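Local coordinates for citrate lyase subunit beta-like protein (Mycobacterium tuberculosis H37Rv, PDB 6CHU) that is a homotrimeric, magnesium-binding lyase of the HpcH/HpaI aldolase family that takes part in itaconate dissimilation and leucine catabolism, at residues D45-E49 and A50-A54; E86-A89 and G90-Y93; K100-S103 and A104-I108. All coordinates share one frame; numbering follows the deposited sequence.

The three contacts follow one another along one half of a closed eight-stranded parallel barrel, each at a junction between a helix and a loop. Contacts 1 and 3 lead from a strand into the next helix and touch through a salt bridge from Asp45 OD2 to Lys100 NZ, 3.2 Å long, although their centres lie about 23 Å apart. The Lys100 side chain is about 4 Å from the magnesium ion, which Glu120 and Asp146 bind. The side chain of Lys52 is about 11 Å from the magnesium ion. Contact 2 leads instead from a helix toward a strand. Its nearest atoms stand about 7 Å from those of contact 1 and about 12 Å from those of contact 3.

Contact 1. Residues D45-E49 and A50-A54; sequences DGVAE and AQKPA
Lys52 NZ is gripped by the backbone oxygens of Val47 and Leu43 and by a water. Its bond to Val47 O measures 3.0 Å, and the ammonium nitrogen approaches that carbonyl tilted by 26° from its plane. The water accepts from Lys52 NZ and donates to Asp45 OD1 at 2.8 Å, bridging the amine and the carboxylate, which do not touch; the other oxygen, Asp45 OD2, is held by Lys100. The lysine chain runs extended as far as CE and then bends at its last torsion (chi4 -56°), which turns NZ back onto the loop. Glu49 lies across this chain: its OE1 sits 3.3 Å from Lys52 CE but 4.5 Å from Lys52 NZ, beyond a salt bridge. The acidic group therefore rests against the lysine methylenes, and its field probably still favours the charged amine; its OE2 also lies close to the like-charged Asp80 OD2. Along the backbone, Ala48 O accepts from Gln51 N at 2.8 Å and closes the turn, while the bond from Lys52 N to Glu49 O is long and weak. Val47 packs against the flank of this turn at Gln51. Its CG1, anti to the backbone N, presses on Gln51 CB at 3.7 Å and also meets the Gln51 carbonyl group. Both Val47 and Gln51 pack on Asp24, and Lys52 reaches Asn74, tying the turn to neighbouring loops. Asp45 packs on Pro263 of a neighbouring subunit. The whole forms a short 3-10 turn that runs into helix 52-61, with a lysine from the first turn of that helix tethering the loop behind it. It belongs to the loop joining strand 38-42 to its following helix, on the catalytic rim of a TIM barrel.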
ATOM      1  N   ASP A  45      14.543  -2.017  23.181  1.00 22.75           N
ATOM      2  CA  ASP A  45      14.094  -0.719  23.683  1.00 24.47           C
ATOM      3  C   ASP A  45      13.474  -0.785  25.074  1.00 28.36           C
ATOM      4  O   ASP A  45      13.428   0.242  25.760  1.00 28.30           O
ATOM      5  CB  ASP A  45      13.120  -0.077  22.694  1.00 22.78           C
ATOM      6  CG  ASP A  45      13.840   0.588  21.550  1.00 26.31           C
ATOM      7  OD1 ASP A  45      15.095   0.638  21.605  1.00 26.31           O
ATOM      8  OD2 ASP A  45      13.168   1.040  20.599  1.00 25.94           O
ATOM      9  N   GLY A  46      13.028  -1.954  25.520  1.00 26.60           N
ATOM     10  CA  GLY A  46      12.512  -2.043  26.878  1.00 28.60           C
ATOM     11  C   GLY A  46      13.559  -1.927  27.970  1.00 30.50           C
ATOM     12  O   GLY A  46      13.183  -1.784  29.140  1.00 27.60           O
ATOM     13  N   VAL A  47      14.849  -1.982  27.633  1.00 28.12           N
ATOM     14  CA  VAL A  47      15.933  -1.974  28.614  1.00 31.71           C
ATOM     15  C   VAL A  47      16.864  -0.809  28.316  1.00 32.11           C
ATOM     16  O   VAL A  47      17.339  -0.665  27.183  1.00 33.56           O
ATOM     17  CB  VAL A  47      16.721  -3.298  28.606  1.00 26.62           C
ATOM     18  CG1 VAL A  47      17.918  -3.223  29.568  1.00 28.45           C
ATOM     19  CG2 VAL A  47      15.804  -4.463  28.961  1.00 29.94           C
ATOM     20  N   ALA A  48      17.143   0.001  29.340  1.00 31.59           N
ATOM     21  CA  ALA A  48      18.047   1.132  29.181  1.00 33.53           C
ATOM     22  C   ALA A  48      19.442   0.647  28.805  1.00 38.06           C
ATOM     23  O   ALA A  48      19.885  -0.425  29.228  1.00 34.64           O
ATOM     24  CB  ALA A  48      18.112   1.959  30.466  1.00 35.38           C
ATOM     25  N   GLU A  49      20.129   1.460  27.995  1.00 38.04           N
ATOM     26  CA  GLU A  49      21.474   1.129  27.527  1.00 41.19           C
ATOM     27  C   GLU A  49      22.371   0.636  28.662  1.00 41.16           C
ATOM     28  O   GLU A  49      23.062  -0.379  28.525  1.00 42.97           O
ATOM     29  CB  GLU A  49      22.090   2.354  26.850  1.00 47.64           C
ATOM     30  CG  GLU A  49      23.281   2.039  25.974  1.00 56.79           C
ATOM     31  CD  GLU A  49      22.920   1.101  24.837  1.00 67.44           C
ATOM     32  OE1 GLU A  49      21.836   1.277  24.233  1.00 70.40           O
ATOM     33  OE2 GLU A  49      23.717   0.181  24.557  1.00 60.63           O
ATOM     34  N   ALA A  50      22.365   1.338  29.800  1.00 40.84           N
ATOM     35  CA  ALA A  50      23.251   0.968  30.901  1.00 36.12           C
ATOM     36  C   ALA A  50      22.839  -0.334  31.577  1.00 36.08           C
ATOM     37  O   ALA A  50      23.644  -0.917  32.314  1.00 37.70           O
ATOM     38  CB  ALA A  50      23.304   2.086  31.945  1.00 37.91           C
ATOM     39  N   GLN A  51      21.611  -0.789  31.359  1.00 33.21           N
ATOM     40  CA  GLN A  51      21.087  -1.990  31.994  1.00 38.82           C
ATOM     41  C   GLN A  51      21.138  -3.219  31.093  1.00 35.83           C
ATOM     42  O   GLN A  51      20.763  -4.308  31.537  1.00 31.85           O
ATOM     43  CB  GLN A  51      19.644  -1.752  32.454  1.00 35.85           C
ATOM     44  CG  GLN A  51      19.528  -0.728  33.567  1.00 40.64           C
ATOM     45  CD  GLN A  51      20.514  -0.990  34.676  1.00 51.58           C
ATOM     46  OE1 GLN A  51      21.368  -0.153  34.976  1.00 58.00           O
ATOM     47  NE2 GLN A  51      20.408  -2.162  35.294  1.00 53.19           N
ATOM     48  N   LYS A  52      21.586  -3.079  29.850  1.00 36.02           N
ATOM     49  CA  LYS A  52      21.585  -4.213  28.932  1.00 32.94           C
ATOM     50  C   LYS A  52      22.548  -5.324  29.364  1.00 34.90           C
ATOM     51  O   LYS A  52      22.205  -6.509  29.225  1.00 34.39           O
ATOM     52  CB  LYS A  52      21.900  -3.746  27.504  1.00 31.34           C
ATOM     53  CG  LYS A  52      20.823  -2.847  26.890  1.00 31.86           C
ATOM     54  CD  LYS A  52      21.144  -2.512  25.441  1.00 28.97           C
ATOM     55  CE  LYS A  52      20.152  -1.520  24.841  1.00 29.84           C
ATOM     56  NZ  LYS A  52      18.755  -1.988  24.944  1.00 28.20           N
ATOM     57  N   PRO A  53      23.754  -5.017  29.867  1.00 37.60           N
ATOM     58  CA  PRO A  53      24.584  -6.108  30.410  1.00 35.75           C
ATOM     59  C   PRO A  53      23.903  -6.879  31.529  1.00 37.78           C
ATOM     60  O   PRO A  53      23.986  -8.113  31.564  1.00 36.53           O
ATOM     61  CB  PRO A  53      25.838  -5.370  30.897  1.00 39.66           C
ATOM     62  CG  PRO A  53      25.945  -4.221  29.979  1.00 36.75           C
ATOM     63  CD  PRO A  53      24.533  -3.769  29.750  1.00 33.66           C
ATOM     64  N   ALA A  54      23.222  -6.187  32.447  1.00 36.15           N
ATOM     65  CA  ALA A  54      22.491  -6.898  33.493  1.00 38.45           C
ATOM     66  C   ALA A  54      21.332  -7.705  32.917  1.00 37.12           C
ATOM     67  O   ALA A  54      20.995  -8.770  33.448  1.00 33.72           O
ATOM     68  CB  ALA A  54      21.991  -5.913  34.550  1.00 41.42           C
TER
HETATM   69  O   HOH W   1      17.569  -0.064  22.782  1.00 30.07           O

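Contact 2. Residues E86-A89 and G90-Y93; sequences EALA and GTAY. With EDO (1,2-ethanediol), chain G.
Leu88 O takes two bonds from one residue, Thr91. The hydroxyl OG1 donates to Leu88 O at 2.7 Å, tilted only 17° from the carbonyl plane, whereas Thr91 N donates to Leu88 O at 3.0 Å from well above that plane. The two donors thus reach the same oxygen from different directions. The threonine hydroxyl sits between its own backbone N and carbonyl carbon (chi1 71°), and this rotation points it back at the helix end while CG2 lies over Ala87 O at 3.7 Å. The same OG1 also receives a weak bond from Tyr93 N, so the chain curls round the hydroxyl as it leaves the helix. Gly90 N adds another weak bond, to Ala87 O, just before the chain turns away. Leu88 CD2 flanks the hydroxyl, 3.6 Å from Thr91 OG1, and also meets the edge of the Tyr93 ring, near its plane. Leu88 CD2 is 4.1 Å from Tyr93 CD2, and the leucine and tyrosine side chains cross at about a right angle. Farther out, Leu59 of helix 52-61 and Val71 of strand 69-72 pack on both Leu88 and Tyr93, and the tyrosine OH is anchored on Leu64 N. An ethanediol molecule, probably from the crystallisation liquor, places O1 2.8 Å from Tyr93 O and 3.0 Å from Thr91 O. Arg113 NE bonds to the same molecule. The segment joins helix 79-89 to strand 95-98 in the barrel. Its chemistry is that of a helix C-terminal end: the threonine hydroxyl adds a second bond to a carbonyl that already has one from Thr91 N, giving that oxygen a double grip, while the loop carbonyls of Thr91 and Tyr93 converge on a spot that a small diol can occupy.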
ATOM      1  N   GLU A  86      26.012 -13.469  21.935  1.00 23.64           N
ATOM      2  CA  GLU A  86      26.898 -14.176  22.849  1.00 25.61           C
ATOM      3  C   GLU A  86      26.145 -14.644  24.087  1.00 28.74           C
ATOM      4  O   GLU A  86      26.307 -15.790  24.524  1.00 30.60           O
ATOM      5  CB  GLU A  86      28.072 -13.285  23.234  1.00 29.50           C
ATOM      6  CG  GLU A  86      29.024 -13.045  22.086  1.00 35.06           C
ATOM      7  CD  GLU A  86      29.931 -11.852  22.320  1.00 46.86           C
ATOM      8  OE1 GLU A  86      29.854 -11.235  23.406  1.00 48.01           O
ATOM      9  OE2 GLU A  86      30.715 -11.526  21.407  1.00 47.84           O
ATOM     10  N   ALA A  87      25.304 -13.779  24.657  1.00 30.50           N
ATOM     11  CA  ALA A  87      24.544 -14.171  25.840  1.00 30.05           C
ATOM     12  C   ALA A  87      23.566 -15.294  25.522  1.00 28.08           C
ATOM     13  O   ALA A  87      23.376 -16.210  26.334  1.00 30.79           O
ATOM     14  CB  ALA A  87      23.806 -12.963  26.418  1.00 27.47           C
ATOM     15  N   LEU A  88      22.949 -15.247  24.338  1.00 23.39           N
ATOM     16  CA  LEU A  88      21.970 -16.257  23.949  1.00 23.09           C
ATOM     17  C   LEU A  88      22.591 -17.636  23.816  1.00 29.18           C
ATOM     18  O   LEU A  88      21.883 -18.646  23.936  1.00 27.91           O
ATOM     19  CB  LEU A  88      21.329 -15.870  22.628  1.00 22.65           C
ATOM     20  CG  LEU A  88      20.142 -14.932  22.744  1.00 30.50           C
ATOM     21  CD1 LEU A  88      19.800 -14.367  21.368  1.00 32.87           C
ATOM     22  CD2 LEU A  88      18.964 -15.702  23.343  1.00 29.46           C
ATOM     23  N   ALA A  89      23.896 -17.696  23.538  1.00 26.34           N
ATOM     24  CA  ALA A  89      24.571 -18.974  23.338  1.00 29.86           C
ATOM     25  C   ALA A  89      24.362 -19.917  24.517  1.00 35.79           C
ATOM     26  O   ALA A  89      24.207 -21.133  24.334  1.00 37.80           O
ATOM     27  CB  ALA A  89      26.064 -18.736  23.115  1.00 30.06           C
ATOM     28  N   GLY A  90      24.358 -19.378  25.732  1.00 38.75           N
ATOM     29  CA  GLY A  90      24.204 -20.196  26.918  1.00 45.25           C
ATOM     30  C   GLY A  90      22.776 -20.303  27.407  1.00 44.78           C
ATOM     31  O   GLY A  90      22.539 -20.473  28.606  1.00 49.88           O
ATOM     32  N   THR A  91      21.815 -20.192  26.492  1.00 32.90           N
ATOM     33  CA  THR A  91      20.400 -20.370  26.782  1.00 30.37           C
ATOM     34  C   THR A  91      19.823 -21.449  25.877  1.00 35.89           C
ATOM     35  O   THR A  91      20.473 -21.936  24.948  1.00 32.36           O
ATOM     36  CB  THR A  91      19.603 -19.074  26.574  1.00 28.38           C
ATOM     37  OG1 THR A  91      19.517 -18.792  25.171  1.00 29.75           O
ATOM     38  CG2 THR A  91      20.262 -17.901  27.293  1.00 30.92           C
ATOM     39  N   ALA A  92      18.573 -21.808  26.144  1.00 29.86           N
ATOM     40  CA  ALA A  92      17.878 -22.788  25.328  1.00 31.48           C
ATOM     41  C   ALA A  92      16.944 -22.138  24.322  1.00 28.66           C
ATOM     42  O   ALA A  92      16.175 -22.843  23.661  1.00 30.39           O
ATOM     43  CB  ALA A  92      17.103 -23.763  26.213  1.00 33.81           C
ATOM     44  N   TYR A  93      16.988 -20.814  24.192  1.00 26.22           N
ATOM     45  CA  TYR A  93      16.094 -20.132  23.269  1.00 24.98           C
ATOM     46  C   TYR A  93      16.548 -20.357  21.835  1.00 31.03           C
ATOM     47  O   TYR A  93      17.745 -20.462  21.550  1.00 35.59           O
ATOM     48  CB  TYR A  93      16.028 -18.640  23.590  1.00 22.85           C
ATOM     49  CG  TYR A  93      15.597 -18.397  25.020  1.00 24.61           C
ATOM     50  CD1 TYR A  93      14.380 -18.885  25.485  1.00 27.65           C
ATOM     51  CD2 TYR A  93      16.411 -17.714  25.911  1.00 26.32           C
ATOM     52  CE1 TYR A  93      13.981 -18.684  26.798  1.00 27.91           C
ATOM     53  CE2 TYR A  93      16.019 -17.504  27.229  1.00 27.55           C
ATOM     54  CZ  TYR A  93      14.807 -17.996  27.667  1.00 30.06           C
ATOM     55  OH  TYR A  93      14.407 -17.793  28.974  1.00 29.58           O
TER
HETATM   56  C1  EDO G 306      21.540 -20.462  21.337  1.00 59.38           C
HETATM   57  O1  EDO G 306      20.447 -20.990  22.102  1.00 61.26           O
HETATM   58  C2  EDO G 306      21.098 -19.166  20.672  1.00 53.99           C
HETATM   59  O2  EDO G 306      22.063 -18.791  19.686  1.00 39.45           O

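Contact 3. Residues K100-S103 and A104-I108; sequences KAES and AAQVI
Ser103 caps helix 104-108 at its N-terminus, its OG accepting from Gln106 N at 3.0 Å. A chi1 of 71° swings the hydroxyl forward over the first turn, and Ala105 CB touches Ser103 OG from the helix side at 3.7 Å. Gln106 answers in the opposite direction. With CG anti to its carbonyl carbon (chi1 -80°) and the chain extended beyond, it runs back along the loop, its CG passing Ser103 OG at 3.6 Å. At its end, OE1 accepts from Glu102 N at 2.9 Å, the donor standing 38° out of the amide plane. This return bond falls one residue before the N-cap itself, so the pair resembles a capping box without meeting its definition. At the other end of the amide, NE2 donates an N-H to a water 3.0 Å away, which also lies near Lys100 O and Glu102 OE2. Glu102, extended past CG, is anchored through OE1 on Thr121 OG1. Lys100 sends its long chain away from the helix to salt bridges with Glu44 and Asp45 and a hydrogen bond to Asp146, while its backbone N bonds to Glu120 OE2. Because Glu102 N can only donate, it assigns the oxygen end of the amide, and the water suits NE2 at the other. The arrangement is consistent with the loop positioning Lys100 beside the magnesium ligands Glu120 and Asp146.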
ATOM      1  N   LYS A 100      13.997  -3.127  13.914  1.00 19.93           N
ATOM      2  CA  LYS A 100      14.466  -2.352  12.768  1.00 22.79           C
ATOM      3  C   LYS A 100      14.929  -3.277  11.644  1.00 21.93           C
ATOM      4  O   LYS A 100      15.934  -3.022  10.975  1.00 18.92           O
ATOM      5  CB  LYS A 100      15.586  -1.374  13.162  1.00 18.59           C
ATOM      6  CG  LYS A 100      15.112  -0.122  13.957  1.00 23.31           C
ATOM      7  CD  LYS A 100      14.885  -0.431  15.449  1.00 24.56           C
ATOM      8  CE  LYS A 100      14.352   0.802  16.197  1.00 24.20           C
ATOM      9  NZ  LYS A 100      14.335   0.583  17.682  1.00 22.56           N
ATOM     10  N   ALA A 101      14.196  -4.369  11.435  1.00 19.58           N
ATOM     11  CA  ALA A 101      14.581  -5.310  10.386  1.00 17.87           C
ATOM     12  C   ALA A 101      14.471  -4.634   9.022  1.00 19.06           C
ATOM     13  O   ALA A 101      13.412  -4.109   8.664  1.00 17.72           O
ATOM     14  CB  ALA A 101      13.700  -6.561  10.438  1.00 19.89           C
ATOM     15  N   GLU A 102      15.564  -4.643   8.249  1.00 20.04           N
ATOM     16  CA  GLU A 102      15.594  -3.867   7.015  1.00 20.01           C
ATOM     17  C   GLU A 102      16.066  -4.610   5.780  1.00 21.81           C
ATOM     18  O   GLU A 102      16.029  -4.025   4.693  1.00 20.40           O
ATOM     19  CB  GLU A 102      16.453  -2.604   7.202  1.00 20.31           C
ATOM     20  CG  GLU A 102      15.761  -1.589   8.103  1.00 22.89           C
ATOM     21  CD  GLU A 102      16.553  -0.317   8.296  1.00 26.70           C
ATOM     22  OE1 GLU A 102      15.920   0.761   8.371  1.00 22.99           O
ATOM     23  OE2 GLU A 102      17.802  -0.390   8.374  1.00 28.22           O
ATOM     24  N   SER A 103      16.487  -5.871   5.894  1.00 19.71           N
ATOM     25  CA  SER A 103      16.902  -6.607   4.708  1.00 21.13           C
ATOM     26  C   SER A 103      16.846  -8.100   4.985  1.00 21.27           C
ATOM     27  O   SER A 103      16.925  -8.540   6.134  1.00 21.67           O
ATOM     28  CB  SER A 103      18.316  -6.217   4.277  1.00 23.70           C
ATOM     29  OG  SER A 103      19.264  -6.722   5.205  1.00 22.85           O
ATOM     30  N   ALA A 104      16.748  -8.882   3.903  1.00 20.27           N
ATOM     31  CA  ALA A 104      16.910 -10.326   4.046  1.00 21.16           C
ATOM     32  C   ALA A 104      18.266 -10.662   4.659  1.00 22.35           C
ATOM     33  O   ALA A 104      18.379 -11.585   5.477  1.00 22.48           O
ATOM     34  CB  ALA A 104      16.738 -11.011   2.689  1.00 22.89           C
ATOM     35  N   ALA A 105      19.307  -9.907   4.291  1.00 23.92           N
ATOM     36  CA  ALA A 105      20.641 -10.200   4.807  1.00 22.83           C
ATOM     37  C   ALA A 105      20.702 -10.068   6.331  1.00 21.30           C
ATOM     38  O   ALA A 105      21.403 -10.845   6.996  1.00 22.05           O
ATOM     39  CB  ALA A 105      21.675  -9.292   4.136  1.00 25.95           C
ATOM     40  N   GLN A 106      19.971  -9.103   6.904  1.00 21.14           N
ATOM     41  CA  GLN A 106      19.953  -8.976   8.364  1.00 20.68           C
ATOM     42  C   GLN A 106      19.310 -10.194   9.012  1.00 23.45           C
ATOM     43  O   GLN A 106      19.717 -10.610  10.102  1.00 23.60           O
ATOM     44  CB  GLN A 106      19.215  -7.703   8.797  1.00 19.28           C
ATOM     45  CG  GLN A 106      20.059  -6.447   8.700  1.00 23.81           C
ATOM     46  CD  GLN A 106      19.310  -5.230   9.225  1.00 21.67           C
ATOM     47  OE1 GLN A 106      18.099  -5.284   9.440  1.00 20.85           O
ATOM     48  NE2 GLN A 106      20.035  -4.136   9.449  1.00 22.37           N
ATOM     49  N   VAL A 107      18.290 -10.765   8.365  1.00 21.59           N
ATOM     50  CA  VAL A 107      17.661 -11.971   8.894  1.00 22.06           C
ATOM     51  C   VAL A 107      18.585 -13.164   8.727  1.00 20.75           C
ATOM     52  O   VAL A 107      18.763 -13.972   9.652  1.00 22.92           O
ATOM     53  CB  VAL A 107      16.298 -12.213   8.215  1.00 22.60           C
ATOM     54  CG1 VAL A 107      15.708 -13.550   8.670  1.00 24.22           C
ATOM     55  CG2 VAL A 107      15.327 -11.069   8.534  1.00 19.60           C
ATOM     56  N   ILE A 108      19.206 -13.287   7.553  1.00 22.00           N
ATOM     57  CA  ILE A 108      20.060 -14.436   7.268  1.00 21.64           C
ATOM     58  C   ILE A 108      21.259 -14.478   8.206  1.00 24.19           C
ATOM     59  O   ILE A 108      21.713 -15.566   8.598  1.00 24.91           O
ATOM     60  CB  ILE A 108      20.467 -14.401   5.780  1.00 23.77           C
ATOM     61  CG1 ILE A 108      19.257 -14.734   4.906  1.00 26.48           C
ATOM     62  CG2 ILE A 108      21.639 -15.359   5.487  1.00 28.87           C
ATOM     63  CD1 ILE A 108      19.446 -14.375   3.446  1.00 30.13           C
TER
HETATM   64  O   HOH W   2      18.466  -1.886  10.670  1.00 23.10           O